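Long-range contact in D-alanine--D-alanine ligase (Acinetobacter baumannii ACICU, PDB 5D8D), which joins two molecules of D-alanine into D-alanyl-D-alanine at the cost of ATP, a step in building the peptidoglycan of the bacterial cell wall: residues Asn3-Lys17 / Leu35-Gln48. Residues are numbered along the deposited sequence; the frame is centred on the assembly and turned at random.
Sequences NATKFGKVAVLLGGK and LLRSGVQAEAFDPQ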
ATOM      1  N   ASN A   3      28.392  11.635  16.866  1.00 66.00           N
ATOM      2  CA  ASN A   3      27.374  10.735  16.350  1.00 61.14           C
ATOM      3  C   ASN A   3      26.654   9.899  17.450  1.00 64.60           C
ATOM      4  O   ASN A   3      25.470   9.621  17.316  1.00 62.80           O
ATOM      5  CB  ASN A   3      27.927   9.847  15.206  1.00 63.68           C
ATOM      6  CG  ASN A   3      28.144  10.618  13.858  1.00 67.50           C
ATOM      7  OD1 ASN A   3      27.484  11.632  13.559  1.00 69.75           O
ATOM      8  ND2 ASN A   3      29.053  10.096  13.029  1.00 57.37           N
ATOM      9  N   ALA A   4      27.318   9.521  18.539  1.00 66.56           N
ATOM     10  CA  ALA A   4      26.605   8.787  19.613  1.00 69.88           C
ATOM     11  C   ALA A   4      25.462   9.622  20.192  1.00 70.87           C
ATOM     12  O   ALA A   4      24.384   9.091  20.498  1.00 63.63           O
ATOM     13  CB  ALA A   4      27.549   8.333  20.722  1.00 71.26           C
ATOM     14  N   THR A   5      25.703  10.928  20.321  1.00 73.19           N
ATOM     15  CA  THR A   5      24.695  11.854  20.839  1.00 70.38           C
ATOM     16  C   THR A   5      23.591  12.024  19.815  1.00 62.00           C
ATOM     17  O   THR A   5      22.458  11.662  20.078  1.00 67.00           O
ATOM     18  CB  THR A   5      25.335  13.205  21.221  1.00 75.26           C
ATOM     19  OG1 THR A   5      26.002  13.045  22.479  1.00 83.05           O
ATOM     20  CG2 THR A   5      24.302  14.342  21.331  1.00 76.94           C
ATOM     21  N   LYS A   6      23.972  12.530  18.645  1.00 56.29           N
ATOM     22  CA  LYS A   6      23.098  12.906  17.521  1.00 51.58           C
ATOM     23  C   LYS A   6      22.020  11.892  17.173  1.00 50.60           C
ATOM     24  O   LYS A   6      20.907  12.289  16.899  1.00 50.29           O
ATOM     25  CB  LYS A   6      23.978  13.151  16.283  1.00 54.71           C
ATOM     26  CG  LYS A   6      23.292  13.623  15.009  1.00 56.94           C
ATOM     27  CD  LYS A   6      24.229  14.537  14.211  1.00 56.97           C
ATOM     28  CE  LYS A   6      23.763  14.842  12.787  1.00 59.93           C
ATOM     29  NZ  LYS A   6      24.398  13.944  11.762  1.00 63.17           N
ATOM     30  N   PHE A   7      22.364  10.603  17.182  1.00 45.32           N
ATOM     31  CA  PHE A   7      21.442   9.492  16.834  1.00 42.90           C
ATOM     32  C   PHE A   7      20.948   8.632  17.998  1.00 42.53           C
ATOM     33  O   PHE A   7      19.983   7.856  17.808  1.00 40.99           O
ATOM     34  CB  PHE A   7      22.070   8.552  15.793  1.00 39.40           C
ATOM     35  CG  PHE A   7      22.447   9.235  14.507  1.00 41.96           C
ATOM     36  CD1 PHE A   7      21.475   9.617  13.591  1.00 42.56           C
ATOM     37  CD2 PHE A   7      23.776   9.487  14.193  1.00 41.59           C
ATOM     38  CE1 PHE A   7      21.833  10.238  12.394  1.00 40.25           C
ATOM     39  CE2 PHE A   7      24.131  10.094  13.000  1.00 39.48           C
ATOM     40  CZ  PHE A   7      23.152  10.471  12.104  1.00 40.20           C
ATOM     41  N   GLY A   8      21.582   8.719  19.173  1.00 38.09           N
ATOM     42  CA  GLY A   8      21.118   7.913  20.302  1.00 39.21           C
ATOM     43  C   GLY A   8      21.196   6.431  19.926  1.00 41.92           C
ATOM     44  O   GLY A   8      22.117   6.036  19.210  1.00 38.51           O
ATOM     45  N   LYS A   9      20.242   5.612  20.387  1.00 42.60           N
ATOM     46  CA  LYS A   9      20.353   4.153  20.205  1.00 46.04           C
ATOM     47  C   LYS A   9      19.714   3.805  18.890  1.00 45.17           C
ATOM     48  O   LYS A   9      18.555   4.109  18.717  1.00 39.87           O
ATOM     49  CB  LYS A   9      19.732   3.362  21.345  1.00 46.48           C
ATOM     50  CG  LYS A   9      20.534   3.433  22.624  1.00 52.93           C
ATOM     51  CD  LYS A   9      20.029   2.482  23.702  1.00 60.63           C
ATOM     52  CE  LYS A   9      20.554   1.066  23.509  1.00 63.92           C
ATOM     53  NZ  LYS A   9      19.552   0.067  23.984  1.00 72.34           N
ATOM     54  N   VAL A  10      20.476   3.209  17.950  1.00 45.21           N
ATOM     55  CA  VAL A  10      19.905   2.832  16.675  1.00 40.05           C
ATOM     56  C   VAL A  10      19.821   1.352  16.538  1.00 40.16           C
ATOM     57  O   VAL A  10      20.749   0.661  16.878  1.00 42.84           O
ATOM     58  CB  VAL A  10      20.462   3.602  15.433  1.00 40.67           C
ATOM     59  CG1 VAL A  10      21.535   4.613  15.772  1.00 40.74           C
ATOM     60  CG2 VAL A  10      20.790   2.697  14.264  1.00 40.23           C
ATOM     61  N   ALA A  11      18.664   0.884  16.047  1.00 40.02           N
ATOM     62  CA  ALA A  11      18.453  -0.518  15.731  1.00 40.16           C
ATOM     63  C   ALA A  11      18.637  -0.752  14.243  1.00 38.78           C
ATOM     64  O   ALA A  11      17.964  -0.125  13.440  1.00 43.56           O
ATOM     65  CB  ALA A  11      17.065  -0.952  16.143  1.00 39.56           C
ATOM     66  N   VAL A  12      19.545  -1.650  13.886  1.00 37.32           N
ATOM     67  CA  VAL A  12      19.713  -2.067  12.508  1.00 39.42           C
ATOM     68  C   VAL A  12      18.899  -3.334  12.336  1.00 40.01           C
ATOM     69  O   VAL A  12      19.252  -4.401  12.869  1.00 37.92           O
ATOM     70  CB  VAL A  12      21.169  -2.293  12.167  1.00 38.20           C
ATOM     71  CG1 VAL A  12      21.306  -2.847  10.757  1.00 38.36           C
ATOM     72  CG2 VAL A  12      21.904  -0.970  12.281  1.00 40.03           C
ATOM     73  N   LEU A  13      17.808  -3.186  11.593  1.00 37.46           N
ATOM     74  CA  LEU A  13      16.811  -4.221  11.440  1.00 40.18           C
ATOM     75  C   LEU A  13      17.258  -5.118  10.294  1.00 38.69           C
ATOM     76  O   LEU A  13      17.364  -4.649   9.172  1.00 42.40           O
ATOM     77  CB  LEU A  13      15.418  -3.583  11.176  1.00 42.59           C
ATOM     78  CG  LEU A  13      14.230  -3.469  12.183  1.00 44.77           C
ATOM     79  CD1 LEU A  13      14.537  -3.827  13.604  1.00 47.81           C
ATOM     80  CD2 LEU A  13      13.573  -2.105  12.136  1.00 41.81           C
ATOM     81  N   LEU A  14      17.512  -6.396  10.574  1.00 40.68           N
ATOM     82  CA  LEU A  14      18.195  -7.303   9.630  1.00 42.07           C
ATOM     83  C   LEU A  14      17.726  -8.759   9.765  1.00 42.23           C
ATOM     84  O   LEU A  14      17.248  -9.175  10.810  1.00 39.56           O
ATOM     85  CB  LEU A  14      19.711  -7.238   9.848  1.00 45.02           C
ATOM     86  CG  LEU A  14      20.380  -8.131  10.929  1.00 49.52           C
ATOM     87  CD1 LEU A  14      21.891  -7.979  10.938  1.00 54.87           C
ATOM     88  CD2 LEU A  14      19.881  -7.814  12.309  1.00 51.77           C
ATOM     89  N   GLY A  15      17.895  -9.541   8.702  1.00 43.03           N
ATOM     90  CA  GLY A  15      17.460 -10.953   8.668  1.00 42.37           C
ATOM     91  C   GLY A  15      15.990 -11.082   8.327  1.00 40.73           C
ATOM     92  O   GLY A  15      15.588 -10.939   7.195  1.00 43.24           O
ATOM     93  N   GLY A  16      15.182 -11.344   9.337  1.00 44.26           N
ATOM     94  CA  GLY A  16      13.748 -11.349   9.194  1.00 41.69           C
ATOM     95  C   GLY A  16      13.269 -12.689   8.729  1.00 44.55           C
ATOM     96  O   GLY A  16      13.987 -13.672   8.827  1.00 45.85           O
ATOM     97  N   LYS A  17      12.053 -12.696   8.190  1.00 49.62           N
ATOM     98  CA  LYS A  17      11.309 -13.926   7.902  1.00 49.22           C
ATOM     99  C   LYS A  17      11.170 -14.261   6.409  1.00 45.28           C
ATOM    100  O   LYS A  17      10.549 -15.256   6.081  1.00 47.49           O
ATOM    101  CB  LYS A  17       9.915 -13.835   8.534  1.00 53.89           C
ATOM    102  CG  LYS A  17       8.961 -12.800   7.910  1.00 57.46           C
ATOM    103  CD  LYS A  17       7.668 -12.760   8.697  1.00 59.83           C
ATOM    104  CE  LYS A  17       6.848 -11.507   8.402  1.00 62.11           C
ATOM    105  NZ  LYS A  17       5.738 -11.460   9.394  1.00 59.70           N
ATOM    106  N   LEU A  35      28.112   1.819  10.648  1.00 38.46           N
ATOM    107  CA  LEU A  35      27.597   2.772  11.624  1.00 38.88           C
ATOM    108  C   LEU A  35      28.519   2.791  12.820  1.00 38.47           C
ATOM    109  O   LEU A  35      28.948   3.862  13.222  1.00 38.87           O
ATOM    110  CB  LEU A  35      26.147   2.456  12.015  1.00 40.72           C
ATOM    111  CG  LEU A  35      25.139   2.603  10.867  1.00 41.15           C
ATOM    112  CD1 LEU A  35      23.753   2.130  11.294  1.00 39.23           C
ATOM    113  CD2 LEU A  35      25.107   4.025  10.282  1.00 42.67           C
ATOM    114  N   LEU A  36      28.922   1.617  13.319  1.00 40.81           N
ATOM    115  CA  LEU A  36      29.866   1.538  14.471  1.00 37.73           C
ATOM    116  C   LEU A  36      31.220   2.213  14.205  1.00 40.90           C
ATOM    117  O   LEU A  36      31.728   2.967  15.048  1.00 38.61           O
ATOM    118  CB  LEU A  36      30.097   0.092  14.867  1.00 37.71           C
ATOM    119  CG  LEU A  36      28.900  -0.619  15.499  1.00 36.42           C
ATOM    120  CD1 LEU A  36      29.076  -2.119  15.529  1.00 34.61           C
ATOM    121  CD2 LEU A  36      28.694  -0.117  16.925  1.00 36.80           C
ATOM    122  N   ARG A  37      31.806   1.999  13.032  1.00 41.37           N
ATOM    123  CA  ARG A  37      33.045   2.739  12.679  1.00 41.89           C
ATOM    124  C   ARG A  37      32.836   4.230  12.801  1.00 42.29           C
ATOM    125  O   ARG A  37      33.766   4.950  13.123  1.00 40.04           O
ATOM    126  CB  ARG A  37      33.450   2.504  11.238  1.00 41.08           C
ATOM    127  CG  ARG A  37      34.251   1.253  10.976  1.00 43.05           C
ATOM    128  CD  ARG A  37      34.249   1.070   9.466  1.00 44.95           C
ATOM    129  NE  ARG A  37      34.272  -0.340   9.172  1.00 50.88           N
ATOM    130  CZ  ARG A  37      33.617  -0.941   8.202  1.00 44.80           C
ATOM    131  NH1 ARG A  37      32.852  -0.249   7.347  1.00 39.88           N
ATOM    132  NH2 ARG A  37      33.773  -2.267   8.071  1.00 55.29           N
ATOM    133  N   SER A  38      31.625   4.685  12.457  1.00 44.36           N
ATOM    134  CA  SER A  38      31.263   6.108  12.467  1.00 43.54           C
ATOM    135  C   SER A  38      30.863   6.639  13.852  1.00 43.43           C
ATOM    136  O   SER A  38      30.404   7.775  13.979  1.00 46.44           O
ATOM    137  CB  SER A  38      30.147   6.378  11.463  1.00 39.11           C
ATOM    138  OG  SER A  38      30.421   5.796  10.214  1.00 39.98           O
ATOM    139  N   GLY A  39      31.006   5.819  14.885  1.00 48.41           N
ATOM    140  CA  GLY A  39      30.668   6.224  16.253  1.00 44.38           C
ATOM    141  C   GLY A  39      29.199   6.271  16.593  1.00 43.96           C
ATOM    142  O   GLY A  39      28.855   6.797  17.664  1.00 47.31           O
ATOM    143  N   VAL A  40      28.325   5.710  15.747  1.00 40.65           N
ATOM    144  CA  VAL A  40      26.903   5.613  16.124  1.00 46.02           C
ATOM    145  C   VAL A  40      26.663   4.358  16.969  1.00 39.84           C
ATOM    146  O   VAL A  40      27.347   3.377  16.795  1.00 45.13           O
ATOM    147  CB  VAL A  40      25.863   5.790  14.978  1.00 48.26           C
ATOM    148  CG1 VAL A  40      26.454   6.301  13.680  1.00 45.39           C
ATOM    149  CG2 VAL A  40      25.028   4.549  14.786  1.00 50.18           C
ATOM    150  N   GLN A  41      25.741   4.433  17.919  1.00 44.76           N
ATOM    151  CA  GLN A  41      25.465   3.322  18.842  1.00 53.52           C
ATOM    152  C   GLN A  41      24.489   2.409  18.157  1.00 50.09           C
ATOM    153  O   GLN A  41      23.313   2.464  18.452  1.00 52.31           O
ATOM    154  CB  GLN A  41      24.777   3.761  20.153  1.00 55.13           C
ATOM    155  CG  GLN A  41      25.584   4.548  21.157  1.00 64.52           C
ATOM    156  CD  GLN A  41      24.687   4.995  22.306  1.00 74.92           C
ATOM    157  OE1 GLN A  41      24.108   4.163  23.015  1.00 76.51           O
ATOM    158  NE2 GLN A  41      24.516   6.310  22.453  1.00 77.35           N
ATOM    159  N   ALA A  42      24.971   1.562  17.265  1.00 49.52           N
ATOM    160  CA  ALA A  42      24.103   0.644  16.519  1.00 46.97           C
ATOM    161  C   ALA A  42      24.103  -0.765  17.141  1.00 46.08           C
ATOM    162  O   ALA A  42      25.112  -1.194  17.706  1.00 47.17           O
ATOM    163  CB  ALA A  42      24.561   0.592  15.089  1.00 46.63           C
ATOM    164  N   GLU A  43      22.967  -1.463  17.035  1.00 46.12           N
ATOM    165  CA  GLU A  43      22.832  -2.863  17.475  1.00 45.65           C
ATOM    166  C   GLU A  43      21.993  -3.603  16.461  1.00 43.34           C
ATOM    167  O   GLU A  43      20.968  -3.123  16.002  1.00 44.33           O
ATOM    168  CB  GLU A  43      22.183  -2.970  18.861  1.00 47.65           C
ATOM    169  CG  GLU A  43      22.821  -2.080  19.926  1.00 55.62           C
ATOM    170  CD  GLU A  43      22.174  -2.173  21.325  1.00 63.91           C
ATOM    171  OE1 GLU A  43      21.009  -2.617  21.439  1.00 63.04           O
ATOM    172  OE2 GLU A  43      22.840  -1.786  22.329  1.00 67.87           O
ATOM    173  N   ALA A  44      22.429  -4.779  16.090  1.00 39.44           N
ATOM    174  CA  ALA A  44      21.570  -5.667  15.330  1.00 42.15           C
ATOM    175  C   ALA A  44      20.209  -5.978  16.039  1.00 42.21           C
ATOM    176  O   ALA A  44      20.133  -6.166  17.253  1.00 40.30           O
ATOM    177  CB  ALA A  44      22.338  -6.957  15.047  1.00 43.06           C
ATOM    178  N   PHE A  45      19.127  -6.005  15.267  1.00 39.75           N
ATOM    179  CA  PHE A  45      17.817  -6.377  15.775  1.00 35.55           C
ATOM    180  C   PHE A  45      17.230  -7.241  14.712  1.00 37.70           C
ATOM    181  O   PHE A  45      16.897  -6.746  13.629  1.00 38.84           O
ATOM    182  CB  PHE A  45      16.954  -5.128  15.956  1.00 38.30           C
ATOM    183  CG  PHE A  45      15.713  -5.350  16.760  1.00 39.03           C
ATOM    184  CD1 PHE A  45      14.717  -6.204  16.329  1.00 40.41           C
ATOM    185  CD2 PHE A  45      15.519  -4.662  17.929  1.00 39.96           C
ATOM    186  CE1 PHE A  45      13.576  -6.399  17.064  1.00 37.96           C
ATOM    187  CE2 PHE A  45      14.381  -4.851  18.667  1.00 40.11           C
ATOM    188  CZ  PHE A  45      13.404  -5.710  18.230  1.00 40.76           C
ATOM    189  N   ASP A  46      17.077  -8.520  15.028  1.00 40.29           N
ATOM    190  CA  ASP A  46      16.545  -9.473  14.097  1.00 42.32           C
ATOM    191  C   ASP A  46      15.134  -9.806  14.506  1.00 45.47           C
ATOM    192  O   ASP A  46      14.954 -10.591  15.449  1.00 47.54           O
ATOM    193  CB  ASP A  46      17.402 -10.749  14.041  1.00 41.24           C
ATOM    194  CG  ASP A  46      16.995 -11.654  12.901  1.00 45.52           C
ATOM    195  OD1 ASP A  46      15.903 -11.437  12.295  1.00 44.31           O
ATOM    196  OD2 ASP A  46      17.763 -12.575  12.583  1.00 46.15           O
ATOM    197  N   PRO A  47      14.120  -9.269  13.772  1.00 44.16           N
ATOM    198  CA  PRO A  47      12.735  -9.453  14.226  1.00 41.95           C
ATOM    199  C   PRO A  47      12.197 -10.859  14.116  1.00 41.59           C
ATOM    200  O   PRO A  47      11.114 -11.123  14.639  1.00 48.28           O
ATOM    201  CB  PRO A  47      11.939  -8.480  13.363  1.00 42.08           C
ATOM    202  CG  PRO A  47      12.753  -8.345  12.130  1.00 43.17           C
ATOM    203  CD  PRO A  47      14.184  -8.441  12.558  1.00 41.16           C
ATOM    204  N   GLN A  48      12.916 -11.749  13.449  1.00 44.45           N
ATOM    205  CA  GLN A  48      12.622 -13.175  13.543  1.00 51.35           C
ATOM    206  C   GLN A  48      12.864 -13.714  14.968  1.00 49.93           C
ATOM    207  O   GLN A  48      12.115 -14.556  15.410  1.00 56.19           O
ATOM    208  CB  GLN A  48      13.444 -13.995  12.537  1.00 55.17           C
ATOM    209  CG  GLN A  48      12.995 -15.463  12.403  1.00 59.25           C
ATOM    210  CD  GLN A  48      14.004 -16.346  11.659  1.00 67.03           C
ATOM    211  OE1 GLN A  48      14.985 -16.864  12.251  1.00 65.98           O
ATOM    212  NE2 GLN A  48      13.758 -16.543  10.353  1.00 66.60           N
TER
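V12 and L35 meet through methyl groups, V12 CG2 lying 3.7 Å from L35 CD1, on the side of the sheet that faces helix 21-37. V12 turns CG1 anti to its own backbone nitrogen (chi1 175°), which leaves CG2 for L35 and A42 CB. V10 extends this layer, its CG1 meeting V40 CG2 at 3.6 Å with the two side chains roughly perpendicular. L14, its CG set between backbone N and carbonyl carbon (chi1 86°), lays CD2 against the backbone of F45 and reaches A44 CB. On the opposite face, L13 and F45 run side by side in the same direction, L13 CD1 resting 3.6 Å from F45 CB, and A11 CB adjoins the same phenylalanine. Farther along this face K9 NZ and E43 OE1 form a long, weak salt bridge at 4.0 Å, while OE1 hydrogen-bonds Y58 OH.

Between these layers strands 9-13 and 41-45 exemplify parallel pairing with its staggered hydrogen bonds: V10 N, V12 N and L14 N give to Q41 O, E43 O and F45 O, and E43 N and F45 N give back to V10 O and V12 O. Strand 9-13 also pairs with 60-63. With helix 21-37 as the connection, this is the beta-alpha-beta crossover of a Rossmann-like N-terminal domain.

Polar groups finish both ends. N3 ND2 gives a straight bond to S38 O (2.8 Å, 173° at the hydrogen), where a Schellman motif with G39 as C-prime closes helix 21-37. At the far end D46 OD1 accepts G16 N at 3.0 Å and, from the opposite face of its carboxylate, Q48 N.

The five main-chain bonds thus hold the parallel register, with which the methyl packing is consistent; D46 OD1 ties its own Asx turn to the G15-G16 loop, and R21 braces both D46 OD2 and G16 O.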